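Local structure of hydroxyethylphosphonate dioxygenase (Streptomyces albus, 6B9R) at residues R63-Q66 with N71-D74; R112-S117 with H364-V369; M129-E134 with N140-W145; R243-A248 with E287-S292; P326-T331 with F404-E409. The protein probably catalyses the iron- and dioxygen-dependent carbon-carbon bond cleavage that turns 2-hydroxyethylphosphonate into hydroxymethylphosphonate. All blocks are in the same frame, centred on the assembly; numbering follows the deposited sequence.

Contact 1 of 5, residues R63-Q66 with N71-D74; sequences RAAQ and NERD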
# COMPACT_ATOMS: atom_id res chain seq x y z
N ARG A 63 -10.30 -21.25 11.40
CA ARG A 63 -11.13 -22.09 10.54
C ARG A 63 -11.44 -21.39 9.22
O ARG A 63 -11.47 -22.04 8.16
CB ARG A 63 -12.42 -22.47 11.26
CG ARG A 63 -12.22 -23.57 12.30
CD ARG A 63 -13.21 -23.43 13.45
NE ARG A 63 -14.60 -23.49 13.01
CZ ARG A 63 -15.62 -23.09 13.76
NH1 ARG A 63 -16.86 -23.17 13.30
NH2 ARG A 63 -15.41 -22.60 14.98
N ALA A 64 -11.65 -20.07 9.26
CA ALA A 64 -11.95 -19.33 8.04
C ALA A 64 -10.76 -19.33 7.08
O ALA A 64 -10.94 -19.45 5.86
CB ALA A 64 -12.38 -17.90 8.37
N ALA A 65 -9.54 -19.19 7.61
CA ALA A 65 -8.34 -19.26 6.77
C ALA A 65 -8.11 -20.64 6.18
O ALA A 65 -7.39 -20.76 5.18
CB ALA A 65 -7.10 -18.82 7.55
N GLN A 66 -8.69 -21.69 6.79
CA GLN A 66 -8.59 -23.03 6.23
C GLN A 66 -9.68 -23.27 5.19
O GLN A 66 -9.41 -23.82 4.12
CB GLN A 66 -8.67 -24.08 7.34
CG GLN A 66 -7.43 -24.17 8.21
N ASN A 71 -6.50 -15.08 4.63
CA ASN A 71 -5.58 -15.18 5.74
C ASN A 71 -6.23 -14.70 7.03
O ASN A 71 -7.14 -13.86 7.00
CB ASN A 71 -4.32 -14.36 5.46
CG ASN A 71 -3.70 -14.75 4.16
OD1 ASN A 71 -3.05 -15.79 4.07
ND2 ASN A 71 -3.94 -13.95 3.13
N GLU A 72 -5.76 -15.25 8.15
CA GLU A 72 -6.18 -14.76 9.45
C GLU A 72 -6.03 -13.24 9.52
O GLU A 72 -6.89 -12.54 10.06
CB GLU A 72 -5.37 -15.44 10.55
CG GLU A 72 -5.54 -16.96 10.64
CD GLU A 72 -4.54 -17.74 9.79
OE1 GLU A 72 -3.86 -17.13 8.93
OE2 GLU A 72 -4.43 -18.98 9.97
N ARG A 73 -4.94 -12.72 8.94
CA ARG A 73 -4.70 -11.28 8.86
C ARG A 73 -5.88 -10.54 8.23
O ARG A 73 -6.13 -9.38 8.57
CB ARG A 73 -3.43 -11.01 8.05
CG ARG A 73 -2.35 -10.27 8.75
CD ARG A 73 -1.14 -10.03 7.83
NE ARG A 73 -0.51 -8.73 8.10
CZ ARG A 73 -0.56 -7.70 7.27
NH1 ARG A 73 0.03 -6.56 7.58
NH2 ARG A 73 -1.21 -7.81 6.12
N ASP A 74 -6.57 -11.16 7.28
CA ASP A 74 -7.64 -10.48 6.57
C ASP A 74 -8.89 -10.29 7.42
O ASP A 74 -9.78 -9.53 7.01
CB ASP A 74 -7.98 -11.24 5.29
CG ASP A 74 -6.76 -11.47 4.42
OD1 ASP A 74 -5.87 -10.58 4.41
OD2 ASP A 74 -6.67 -12.52 3.75

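Contact 2 of 5, residues R112-S117 with H364-V369; sequences RDTAMS and HQYLYV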
# COMPACT_ATOMS: atom_id res chain seq x y z
N ARG A 112 14.81 5.53 25.23
CA ARG A 112 13.53 5.87 25.84
C ARG A 112 12.48 5.96 24.75
O ARG A 112 12.70 6.62 23.73
CB ARG A 112 13.61 7.20 26.61
CG ARG A 112 14.51 7.14 27.84
CD ARG A 112 14.51 8.46 28.61
NE ARG A 112 15.58 8.49 29.60
CZ ARG A 112 16.04 9.61 30.17
NH1 ARG A 112 15.51 10.78 29.84
NH2 ARG A 112 17.02 9.54 31.05
N ASP A 113 11.34 5.29 24.95
CA ASP A 113 10.22 5.46 24.03
C ASP A 113 9.69 6.88 24.09
O ASP A 113 9.66 7.51 25.15
CB ASP A 113 9.06 4.53 24.36
CG ASP A 113 9.42 3.07 24.26
OD1 ASP A 113 10.39 2.73 23.58
OD2 ASP A 113 8.71 2.28 24.90
N THR A 114 9.21 7.36 22.94
CA THR A 114 8.35 8.53 22.86
C THR A 114 7.05 8.13 22.15
O THR A 114 6.80 6.95 21.92
CB THR A 114 9.08 9.70 22.18
OG1 THR A 114 9.48 9.34 20.86
CG2 THR A 114 10.33 10.07 22.97
N ALA A 115 6.21 9.12 21.84
CA ALA A 115 4.82 8.84 21.48
C ALA A 115 4.72 7.92 20.27
O ALA A 115 5.31 8.19 19.22
CB ALA A 115 4.07 10.15 21.21
N MET A 116 3.95 6.84 20.43
CA MET A 116 3.73 5.84 19.39
C MET A 116 2.26 5.49 19.34
O MET A 116 1.48 5.83 20.24
CB MET A 116 4.51 4.56 19.66
CG MET A 116 5.95 4.68 19.41
SD MET A 116 6.85 3.15 19.63
CE MET A 116 7.26 3.26 21.37
N SER A 117 1.88 4.74 18.29
CA SER A 117 0.49 4.33 18.13
C SER A 117 0.41 3.07 17.29
O SER A 117 1.18 2.89 16.34
CB SER A 117 -0.34 5.43 17.46
OG SER A 117 -1.65 4.97 17.13
N HIS A 364 0.40 11.17 8.97
CA HIS A 364 0.57 11.05 10.42
C HIS A 364 1.53 12.13 10.89
O HIS A 364 2.43 12.52 10.16
CB HIS A 364 1.15 9.68 10.80
CG HIS A 364 0.29 8.52 10.41
ND1 HIS A 364 -0.69 8.02 11.24
CD2 HIS A 364 0.29 7.74 9.31
CE1 HIS A 364 -1.27 6.98 10.65
NE2 HIS A 364 -0.70 6.80 9.48
N GLN A 365 1.40 12.56 12.15
CA GLN A 365 2.37 13.51 12.69
C GLN A 365 2.87 13.07 14.05
O GLN A 365 2.11 12.53 14.87
CB GLN A 365 1.79 14.93 12.80
CG GLN A 365 1.27 15.43 11.46
CD GLN A 365 0.82 16.86 11.51
OE1 GLN A 365 1.64 17.77 11.70
NE2 GLN A 365 -0.48 17.07 11.35
N TYR A 366 4.15 13.33 14.30
CA TYR A 366 4.81 13.10 15.58
C TYR A 366 5.43 14.42 16.03
O TYR A 366 6.07 15.11 15.24
CB TYR A 366 5.88 12.00 15.43
CG TYR A 366 6.88 11.93 16.57
CD1 TYR A 366 8.03 12.72 16.57
CD2 TYR A 366 6.68 11.06 17.64
CE1 TYR A 366 8.93 12.67 17.60
CE2 TYR A 366 7.58 11.00 18.69
CZ TYR A 366 8.71 11.82 18.66
OH TYR A 366 9.64 11.77 19.68
N LEU A 367 5.23 14.77 17.30
CA LEU A 367 5.76 16.01 17.85
C LEU A 367 6.61 15.69 19.06
O LEU A 367 6.32 14.76 19.81
CB LEU A 367 4.63 16.96 18.26
CG LEU A 367 3.52 17.27 17.25
CD1 LEU A 367 2.49 18.20 17.89
CD2 LEU A 367 4.10 17.90 15.99
N TYR A 368 7.68 16.46 19.25
CA TYR A 368 8.53 16.31 20.43
C TYR A 368 9.01 17.70 20.84
O TYR A 368 9.52 18.44 20.00
CB TYR A 368 9.73 15.39 20.13
CG TYR A 368 10.68 15.24 21.31
CD1 TYR A 368 10.48 14.25 22.26
CD2 TYR A 368 11.76 16.11 21.48
CE1 TYR A 368 11.33 14.13 23.36
CE2 TYR A 368 12.61 15.99 22.56
CZ TYR A 368 12.39 15.00 23.50
OH TYR A 368 13.25 14.90 24.58
N VAL A 369 8.82 18.06 22.11
CA VAL A 369 9.10 19.43 22.54
C VAL A 369 10.58 19.54 22.91
O VAL A 369 11.02 18.99 23.92
CB VAL A 369 8.21 19.86 23.72
CG1 VAL A 369 8.65 21.24 24.21
CG2 VAL A 369 6.76 19.89 23.29

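Contact 3 of 5, residues M129-E134 with N140-W145; sequences MLRVVE and NPLVEW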
# COMPACT_ATOMS: atom_id res chain seq x y z
N MET A 129 23.83 9.21 23.72
CA MET A 129 25.12 8.60 23.42
C MET A 129 25.90 8.46 24.72
O MET A 129 26.23 9.47 25.36
CB MET A 129 25.88 9.44 22.40
CG MET A 129 25.44 9.23 20.96
SD MET A 129 23.79 9.88 20.61
CE MET A 129 22.81 8.38 20.56
N LEU A 130 26.20 7.22 25.11
CA LEU A 130 26.96 6.98 26.33
C LEU A 130 28.44 6.69 26.07
O LEU A 130 29.20 6.59 27.03
CB LEU A 130 26.35 5.82 27.12
CG LEU A 130 24.85 5.89 27.40
CD1 LEU A 130 24.38 4.62 28.13
CD2 LEU A 130 24.52 7.15 28.19
N ARG A 131 28.84 6.53 24.81
CA ARG A 131 30.22 6.25 24.46
C ARG A 131 30.85 7.56 23.98
O ARG A 131 30.34 8.19 23.04
CB ARG A 131 30.32 5.17 23.38
CG ARG A 131 31.74 4.82 22.95
CD ARG A 131 32.59 4.27 24.10
NE ARG A 131 31.95 3.15 24.81
CZ ARG A 131 31.97 1.89 24.39
NH1 ARG A 131 32.57 1.57 23.25
NH2 ARG A 131 31.37 0.94 25.10
N VAL A 132 31.97 7.94 24.60
CA VAL A 132 32.66 9.19 24.31
C VAL A 132 33.92 8.89 23.53
O VAL A 132 34.72 8.04 23.94
CB VAL A 132 32.99 9.94 25.61
CG1 VAL A 132 33.93 11.10 25.33
CG2 VAL A 132 31.72 10.44 26.28
N VAL A 133 34.11 9.58 22.40
CA VAL A 133 35.29 9.40 21.58
C VAL A 133 36.12 10.68 21.61
O VAL A 133 35.64 11.77 21.93
CB VAL A 133 34.95 9.03 20.13
CG1 VAL A 133 34.25 7.66 20.07
CG2 VAL A 133 34.12 10.14 19.48
N GLU A 134 37.39 10.54 21.23
CA GLU A 134 38.32 11.66 21.20
C GLU A 134 38.76 12.03 19.79
O GLU A 134 39.60 12.93 19.63
CB GLU A 134 39.55 11.34 22.06
CG GLU A 134 39.22 11.23 23.54
CD GLU A 134 40.46 11.08 24.41
OE1 GLU A 134 41.40 10.37 24.00
OE2 GLU A 134 40.48 11.70 25.49
N ASN A 140 37.68 4.12 14.48
CA ASN A 140 37.94 4.15 15.91
C ASN A 140 37.35 2.90 16.58
O ASN A 140 36.14 2.66 16.46
CB ASN A 140 37.33 5.42 16.50
CG ASN A 140 37.71 5.65 17.96
OD1 ASN A 140 37.85 4.71 18.74
ND2 ASN A 140 37.85 6.91 18.33
N PRO A 141 38.16 2.10 17.28
CA PRO A 141 37.65 0.85 17.86
C PRO A 141 36.62 1.03 18.95
O PRO A 141 35.98 0.05 19.34
CB PRO A 141 38.92 0.17 18.40
CG PRO A 141 39.85 1.30 18.65
CD PRO A 141 39.60 2.28 17.55
N LEU A 142 36.42 2.25 19.47
CA LEU A 142 35.38 2.47 20.46
C LEU A 142 33.98 2.51 19.86
O LEU A 142 33.00 2.48 20.60
CB LEU A 142 35.64 3.77 21.22
CG LEU A 142 36.89 3.80 22.10
CD1 LEU A 142 37.12 5.21 22.67
CD2 LEU A 142 36.80 2.77 23.21
N VAL A 143 33.87 2.58 18.53
CA VAL A 143 32.58 2.67 17.87
C VAL A 143 32.00 1.27 17.73
O VAL A 143 32.66 0.36 17.20
CB VAL A 143 32.71 3.36 16.51
CG1 VAL A 143 31.37 3.38 15.79
CG2 VAL A 143 33.28 4.75 16.68
N GLU A 144 30.78 1.08 18.20
CA GLU A 144 30.11 -0.21 18.10
C GLU A 144 28.94 -0.03 17.15
O GLU A 144 27.99 0.69 17.45
CB GLU A 144 29.65 -0.70 19.48
CG GLU A 144 30.80 -1.06 20.39
CD GLU A 144 31.51 -2.36 20.00
OE1 GLU A 144 31.00 -3.10 19.14
OE2 GLU A 144 32.59 -2.63 20.56
N TRP A 145 29.02 -0.69 16.00
CA TRP A 145 28.07 -0.52 14.92
C TRP A 145 26.88 -1.45 15.12
O TRP A 145 27.01 -2.52 15.71
CB TRP A 145 28.72 -0.83 13.58
CG TRP A 145 29.86 0.06 13.24
CD1 TRP A 145 31.11 0.04 13.77
CD2 TRP A 145 29.84 1.11 12.27
NE1 TRP A 145 31.88 1.03 13.19
CE2 TRP A 145 31.12 1.69 12.26
CE3 TRP A 145 28.86 1.61 11.41
CZ2 TRP A 145 31.45 2.74 11.42
CZ3 TRP A 145 29.19 2.66 10.58
CH2 TRP A 145 30.47 3.21 10.59
O HOH W 1 33.90 -0.74 21.34
O HOH W 2 38.92 8.04 20.83

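Contact 4 of 5, residues R243-A248 with E287-S292; sequences RSVMAA and EALGVS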
# COMPACT_ATOMS: atom_id res chain seq x y z
N ARG A 243 9.86 -0.19 -19.70
CA ARG A 243 9.87 -1.63 -20.00
C ARG A 243 8.89 -2.38 -19.10
O ARG A 243 8.21 -3.32 -19.54
CB ARG A 243 11.27 -2.21 -19.84
CG ARG A 243 12.30 -1.72 -20.87
CD ARG A 243 13.55 -2.58 -20.87
NE ARG A 243 14.08 -2.83 -19.52
CZ ARG A 243 14.95 -2.04 -18.89
NH1 ARG A 243 15.39 -0.93 -19.47
NH2 ARG A 243 15.39 -2.36 -17.68
N SER A 244 8.81 -1.99 -17.83
CA SER A 244 7.95 -2.71 -16.90
C SER A 244 6.47 -2.54 -17.26
O SER A 244 5.69 -3.50 -17.18
CB SER A 244 8.22 -2.23 -15.47
OG SER A 244 7.42 -2.96 -14.54
N VAL A 245 6.06 -1.33 -17.66
CA VAL A 245 4.67 -1.12 -18.04
C VAL A 245 4.37 -1.81 -19.36
O VAL A 245 3.28 -2.37 -19.55
CB VAL A 245 4.34 0.39 -18.08
CG1 VAL A 245 2.88 0.61 -18.46
CG2 VAL A 245 4.61 1.02 -16.72
N MET A 246 5.33 -1.81 -20.28
CA MET A 246 5.14 -2.55 -21.53
C MET A 246 4.93 -4.04 -21.25
O MET A 246 4.03 -4.66 -21.82
CB MET A 246 6.32 -2.33 -22.47
CG MET A 246 6.40 -0.93 -23.04
SD MET A 246 7.89 -0.70 -24.04
CE MET A 246 7.54 -1.82 -25.40
N ALA A 247 5.76 -4.62 -20.38
CA ALA A 247 5.58 -6.02 -20.03
C ALA A 247 4.23 -6.26 -19.35
O ALA A 247 3.59 -7.30 -19.56
CB ALA A 247 6.72 -6.50 -19.13
N ALA A 248 3.78 -5.30 -18.53
CA ALA A 248 2.50 -5.48 -17.83
C ALA A 248 1.32 -5.48 -18.80
O ALA A 248 0.31 -6.12 -18.54
CB ALA A 248 2.31 -4.37 -16.79
N GLU A 287 -0.86 7.37 -22.70
CA GLU A 287 -2.19 7.11 -23.26
C GLU A 287 -2.22 5.77 -23.97
O GLU A 287 -3.20 5.02 -23.86
CB GLU A 287 -2.61 8.21 -24.23
CG GLU A 287 -4.08 8.12 -24.70
CD GLU A 287 -4.36 7.05 -25.78
OE1 GLU A 287 -3.44 6.66 -26.54
OE2 GLU A 287 -5.53 6.60 -25.87
N ALA A 288 -1.16 5.45 -24.71
CA ALA A 288 -1.11 4.19 -25.41
C ALA A 288 -1.09 3.02 -24.44
O ALA A 288 -1.62 1.95 -24.75
CB ALA A 288 0.11 4.14 -26.33
N LEU A 289 -0.50 3.23 -23.26
CA LEU A 289 -0.38 2.19 -22.24
C LEU A 289 -1.50 2.23 -21.22
O LEU A 289 -1.47 1.46 -20.25
CB LEU A 289 0.97 2.34 -21.52
CG LEU A 289 2.19 2.02 -22.41
CD1 LEU A 289 3.49 2.61 -21.84
CD2 LEU A 289 2.32 0.52 -22.64
N GLY A 290 -2.49 3.09 -21.40
CA GLY A 290 -3.61 3.12 -20.47
C GLY A 290 -3.24 3.54 -19.07
O GLY A 290 -3.82 3.04 -18.10
N VAL A 291 -2.26 4.44 -18.92
CA VAL A 291 -1.87 4.91 -17.61
C VAL A 291 -1.72 6.42 -17.64
O VAL A 291 -1.61 7.04 -18.70
CB VAL A 291 -0.55 4.25 -17.12
CG1 VAL A 291 -0.65 2.73 -17.19
CG2 VAL A 291 0.62 4.76 -17.96
N SER A 292 -1.75 7.02 -16.46
CA SER A 292 -1.38 8.42 -16.32
C SER A 292 0.13 8.57 -16.49
O SER A 292 0.90 7.67 -16.16
CB SER A 292 -1.81 8.95 -14.95
OG SER A 292 -1.18 10.20 -14.67

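Contact 5 of 5, residues P326-T331 with F404-E409; sequences PAYRFT and FSLSAE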
# COMPACT_ATOMS: atom_id res chain seq x y z
N PRO A 326 4.02 36.43 11.94
CA PRO A 326 4.38 35.01 11.97
C PRO A 326 3.90 34.37 13.26
O PRO A 326 4.08 34.92 14.34
CB PRO A 326 5.91 35.02 11.89
CG PRO A 326 6.28 36.32 12.54
CD PRO A 326 5.17 37.30 12.22
N ALA A 327 3.26 33.21 13.13
CA ALA A 327 2.94 32.39 14.29
C ALA A 327 3.98 31.32 14.54
O ALA A 327 4.23 30.95 15.69
CB ALA A 327 1.56 31.74 14.10
N TYR A 328 4.57 30.79 13.47
CA TYR A 328 5.57 29.74 13.56
C TYR A 328 6.70 30.07 12.61
O TYR A 328 6.48 30.70 11.57
CB TYR A 328 5.01 28.35 13.17
CG TYR A 328 3.64 28.05 13.73
CD1 TYR A 328 3.45 27.93 15.10
CD2 TYR A 328 2.55 27.89 12.89
CE1 TYR A 328 2.19 27.66 15.61
CE2 TYR A 328 1.29 27.60 13.39
CZ TYR A 328 1.12 27.48 14.75
OH TYR A 328 -0.12 27.21 15.25
N ARG A 329 7.89 29.61 12.95
CA ARG A 329 9.01 29.65 12.01
C ARG A 329 9.46 28.22 11.79
O ARG A 329 9.77 27.51 12.75
CB ARG A 329 10.16 30.52 12.54
CG ARG A 329 11.11 31.01 11.44
CD ARG A 329 12.13 29.95 11.07
NE ARG A 329 12.96 29.59 12.23
CZ ARG A 329 14.07 30.22 12.60
NH1 ARG A 329 14.54 31.26 11.91
NH2 ARG A 329 14.72 29.80 13.68
N PHE A 330 9.43 27.78 10.54
CA PHE A 330 9.78 26.40 10.21
C PHE A 330 11.19 26.33 9.66
O PHE A 330 11.63 27.22 8.94
CB PHE A 330 8.82 25.82 9.18
CG PHE A 330 7.38 25.76 9.60
CD1 PHE A 330 6.99 25.07 10.74
CD2 PHE A 330 6.41 26.36 8.82
CE1 PHE A 330 5.64 25.00 11.10
CE2 PHE A 330 5.07 26.29 9.18
CZ PHE A 330 4.69 25.62 10.32
N THR A 331 11.88 25.23 9.99
CA THR A 331 13.17 24.88 9.40
C THR A 331 13.03 23.49 8.80
O THR A 331 12.58 22.56 9.47
CB THR A 331 14.29 24.90 10.44
OG1 THR A 331 14.39 26.21 11.02
CG2 THR A 331 15.63 24.57 9.79
N PHE A 404 -5.02 21.26 14.12
CA PHE A 404 -4.59 21.72 15.43
C PHE A 404 -3.81 23.02 15.31
O PHE A 404 -3.29 23.38 14.25
CB PHE A 404 -3.75 20.68 16.21
CG PHE A 404 -2.43 20.30 15.56
CD1 PHE A 404 -1.28 21.03 15.81
CD2 PHE A 404 -2.34 19.16 14.78
CE1 PHE A 404 -0.07 20.66 15.24
CE2 PHE A 404 -1.12 18.77 14.21
CZ PHE A 404 0.02 19.53 14.44
N SER A 405 -3.74 23.74 16.42
CA SER A 405 -2.89 24.91 16.54
C SER A 405 -1.96 24.72 17.72
O SER A 405 -2.23 23.95 18.64
CB SER A 405 -3.72 26.18 16.73
OG SER A 405 -4.44 26.11 17.95
N LEU A 406 -0.84 25.45 17.69
CA LEU A 406 0.16 25.43 18.74
C LEU A 406 0.35 26.85 19.26
O LEU A 406 0.23 27.81 18.50
CB LEU A 406 1.49 24.90 18.21
CG LEU A 406 1.39 23.61 17.42
CD1 LEU A 406 2.70 23.35 16.67
CD2 LEU A 406 1.05 22.47 18.37
N SER A 407 0.63 26.97 20.55
CA SER A 407 0.94 28.28 21.11
C SER A 407 1.85 28.11 22.31
O SER A 407 1.98 27.02 22.87
CB SER A 407 -0.34 29.04 21.51
OG SER A 407 -0.91 28.47 22.67
N ALA A 408 2.50 29.20 22.71
CA ALA A 408 3.39 29.14 23.85
C ALA A 408 3.49 30.53 24.45
O ALA A 408 3.38 31.53 23.75
CB ALA A 408 4.78 28.63 23.45
N GLU A 409 3.68 30.58 25.77
CA GLU A 409 3.75 31.87 26.43
C GLU A 409 5.01 32.63 26.04
O GLU A 409 5.03 33.86 26.08
CB GLU A 409 3.66 31.71 27.95
CG GLU A 409 2.29 31.25 28.43
CD GLU A 409 2.08 31.50 29.91
OE1 GLU A 409 2.66 32.48 30.43
OE2 GLU A 409 1.35 30.72 30.55

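Contact 1 of 5, residues R63-Q66 with N71-D74
The carboxylate of E72 presents one flat face to the methyl group of A65. A65 CB stands almost directly over E72 CD, 3.6 Å from it, and a little nearer OE2 than OE1. The methyl lies over the face, and OE1 finds its polar partner in H79 NE2 of the second subunit. A bend at chi2 (91°) folds the E72 chain back so that its end comes nearer the helix than its CB does. A65 suits the place because a methyl group is small enough to let the chain after helix 58-67 return close by, with the CA atoms of A65 and N71 5.0 Å apart.

N71 shapes that returning chain. Its backbone N donates to D74 OD2 at 2.7 Å, arriving from above the carboxylate plane, while N71 ND2 reaches the same oxygen at 3.1 Å from the same face. With D74 N bonded to N71 O at 2.8 Å, three bonds tie N71 to D74. The N71 amide also serves the dimer: OD1 accepts from H79 N and ND2 donates to R118 O, both of the second subunit. This is a helix followed by a tight turn with helical backbone angles, buried at the interface between the two subunits.

Contact 2 of 5, residues R112-S117 with H364-V369
Y366 is the first residue of strand 364-369 to meet the other segment, and its hydroxyl does most of the work. Y366 OH donates to T114 OG1 at 2.7 Å. The threonine hydroxyl passes its own proton on to the carbonyl of P124, so one oxygen both accepts and donates. With chi1 at 60°, T114 places OG1 between its backbone N and carbonyl carbon, and the two side chains meet at about a right angle. Lower on the ring, the carbonyl oxygen of A115 comes to the ring edge in its plane, 3.6 Å from Y366 CD2. A115 O is buried without a hydrogen-bond partner, and the aromatic C-H edge, being slightly positive, probably eases that cost. The methyl of A115 fills in alongside, its CB 4.4 Å from Y366 CE2.

L367 comes next and turns to the opposite side of the strand, where it packs on L414 and M416. Y368 returns to the side of Y366. Its CG is likewise anti to the backbone N (chi1 178°), which carries the ring out until CE1 lies 4.2 Å from T114 CG2. Threonine suits this spot, offering a hydroxyl to one tyrosine and a methyl to the next.

The T114 side chain is about 12 Å from the bound 2-hydroxyethylphosphonate, beyond direct contact. The arrangement joins two antiparallel sheets: the residues just after strand 106-113, a strand of the substrate-binding sheet, meet strand 364-369 of the other, consistent with paired cupin-type beta-barrel domains.

Contact 3 of 5, residues M129-E134 with N140-W145
R131 lays its side chain across the backbone of L142, CG coming within 3.5 Å of L142 O, at a type I beta turn running from N140 to V143. The arginine chain bends at chi2 (61°) and again at chi3, curling back so that NH1 meets L142 O at 2.8 Å. That hydrogen bond is weak, its N-H pointing well off line (127°), although the oxygen sits at the edge of the guanidinium near its plane. NH2 has another partner, R103 O. Because R103 lines the phosphonate pocket and its NH1 also binds E144 O, the contact forms part of the second shell of that pocket. A water held in the guanidinium plane links NH1 to P141 O.

The turn itself is stiffened from within: N140 OD1 accepts from L142 N at 2.9 Å on a nearly straight path (169°), an Asx turn, for which asparagine's short amide is well sized. Apolar groups lie between: V133 CG1 rests 4.3 Å from L142 CB. The leucine's CD1 also passes 3.9 Å from the carbonyl oxygen V132 O. A branched V133 suits its buried place, touching T193 and Y164 as well. At the outer end N140 ND2, also bonded to D135, passes 4.0 Å from V133 CB, and a second water accepts from both N140 ND2 (2.9 Å) and E134 N (3.0 Å).

Contact 4 of 5, residues R243-A248 with E287-S292
Helix 238-249 passes the end of helix 279-288 with M246 and L289 nearest, their CA atoms 7.3 Å apart, just where the second helix stops in a Schellman motif. Both lie in the Cro/C1-type helix-turn-helix domain, and the contact is part of its hydrophobic core. G290, the first residue to leave the helix, has positive phi (65°), which a residue lacking CB adopts with little strain. The turn sends the chain back so that L289 and V291 both face the first helix.

L289 spreads its two methyls over neighbouring positions of that helix: CD1 lies 4.0 Å from V245 CG1, while CD2 lies 4.3 Å from M246 CG. A fork of this kind is well matched to adjacent helical residues. M246, long and flexible, continues past the leucine to L256 on helix 253-260, whereas the compact V245 also touches L296. V291 also packs on P340 of the second subunit, so the core reaches the dimer interface. V245 uses a single branch for both partners: CG1, anti to the backbone N (chi1 -179°), touches L289 and also stands 4.3 Å from V291 CG1.

Contact 5 of 5, residues P326-T331 with F404-E409
The hydroxyl of Y328 is gripped by two backbone groups, one on strand 403-407 and one in a loop: it accepts from L406 N at 3.1 Å, nearly straight at 173°, and bonds to the carbonyl of A356, to which it must be the donor. Tyrosine suits the place because its hydroxyl can accept from a peptide N-H and donate to a peptide C=O at once, and the pair of bonds fixes where the ring ends. Close by, the carbonyl of L406 lies at the ring edge near its plane, with L406 O 3.5 Å from Y328 CE1, an approach that sets the electron-rich oxygen against the slightly positive C-H rim.

The leucine side chain crosses the tyrosine at about a right angle. Its CB comes 3.9 Å from Y328 CE1, and the side chain also touches V377 and V349, packing between the smaller sheet and the seven-stranded one. S405 makes a lighter contact, its CA 3.8 Å from Y328 OH; a small residue keeps the approach to the hydroxyl clear. One face of the Y328 ring is covered by the methyl of its own neighbour, A327 CB standing 4.0 Å above the ring centre.

The backbone contributes: A327 and Y328 both face Y320, a classic beta bulge, and both CB atoms point toward the other segment. Y328, with CG beside its backbone N (chi1 -43°), then extends across to strand 403-407. The result is a bulged strand of a seven-stranded antiparallel sheet tied to a strand of a smaller sheet, as in the facing sheets of a cupin-type beta domain.

Contacts 2 and 5 belong together: their centres are 18 Å apart, they touch where Q365 NE2 lies 3.4 Å from F404 CE2, and their segments alternate along the chain. Contact 3 is nested within the long loop closed by contact 2, with nearest atoms about 8 Å apart. Contact 3 is nearer the bound 2-hydroxyethylphosphonate (E144 side chain about 8 Å away) than contact 2 (T114 side chain about 12 Å); the iron of the active site is held by H149, Q153 and H190. Contacts 1 and 4 lie in helical parts, their centres 34 Å apart, and, like contact 2, both meet the second subunit. Contact 4, though nested inside the loop of contact 2, lies 41 Å from it between centres.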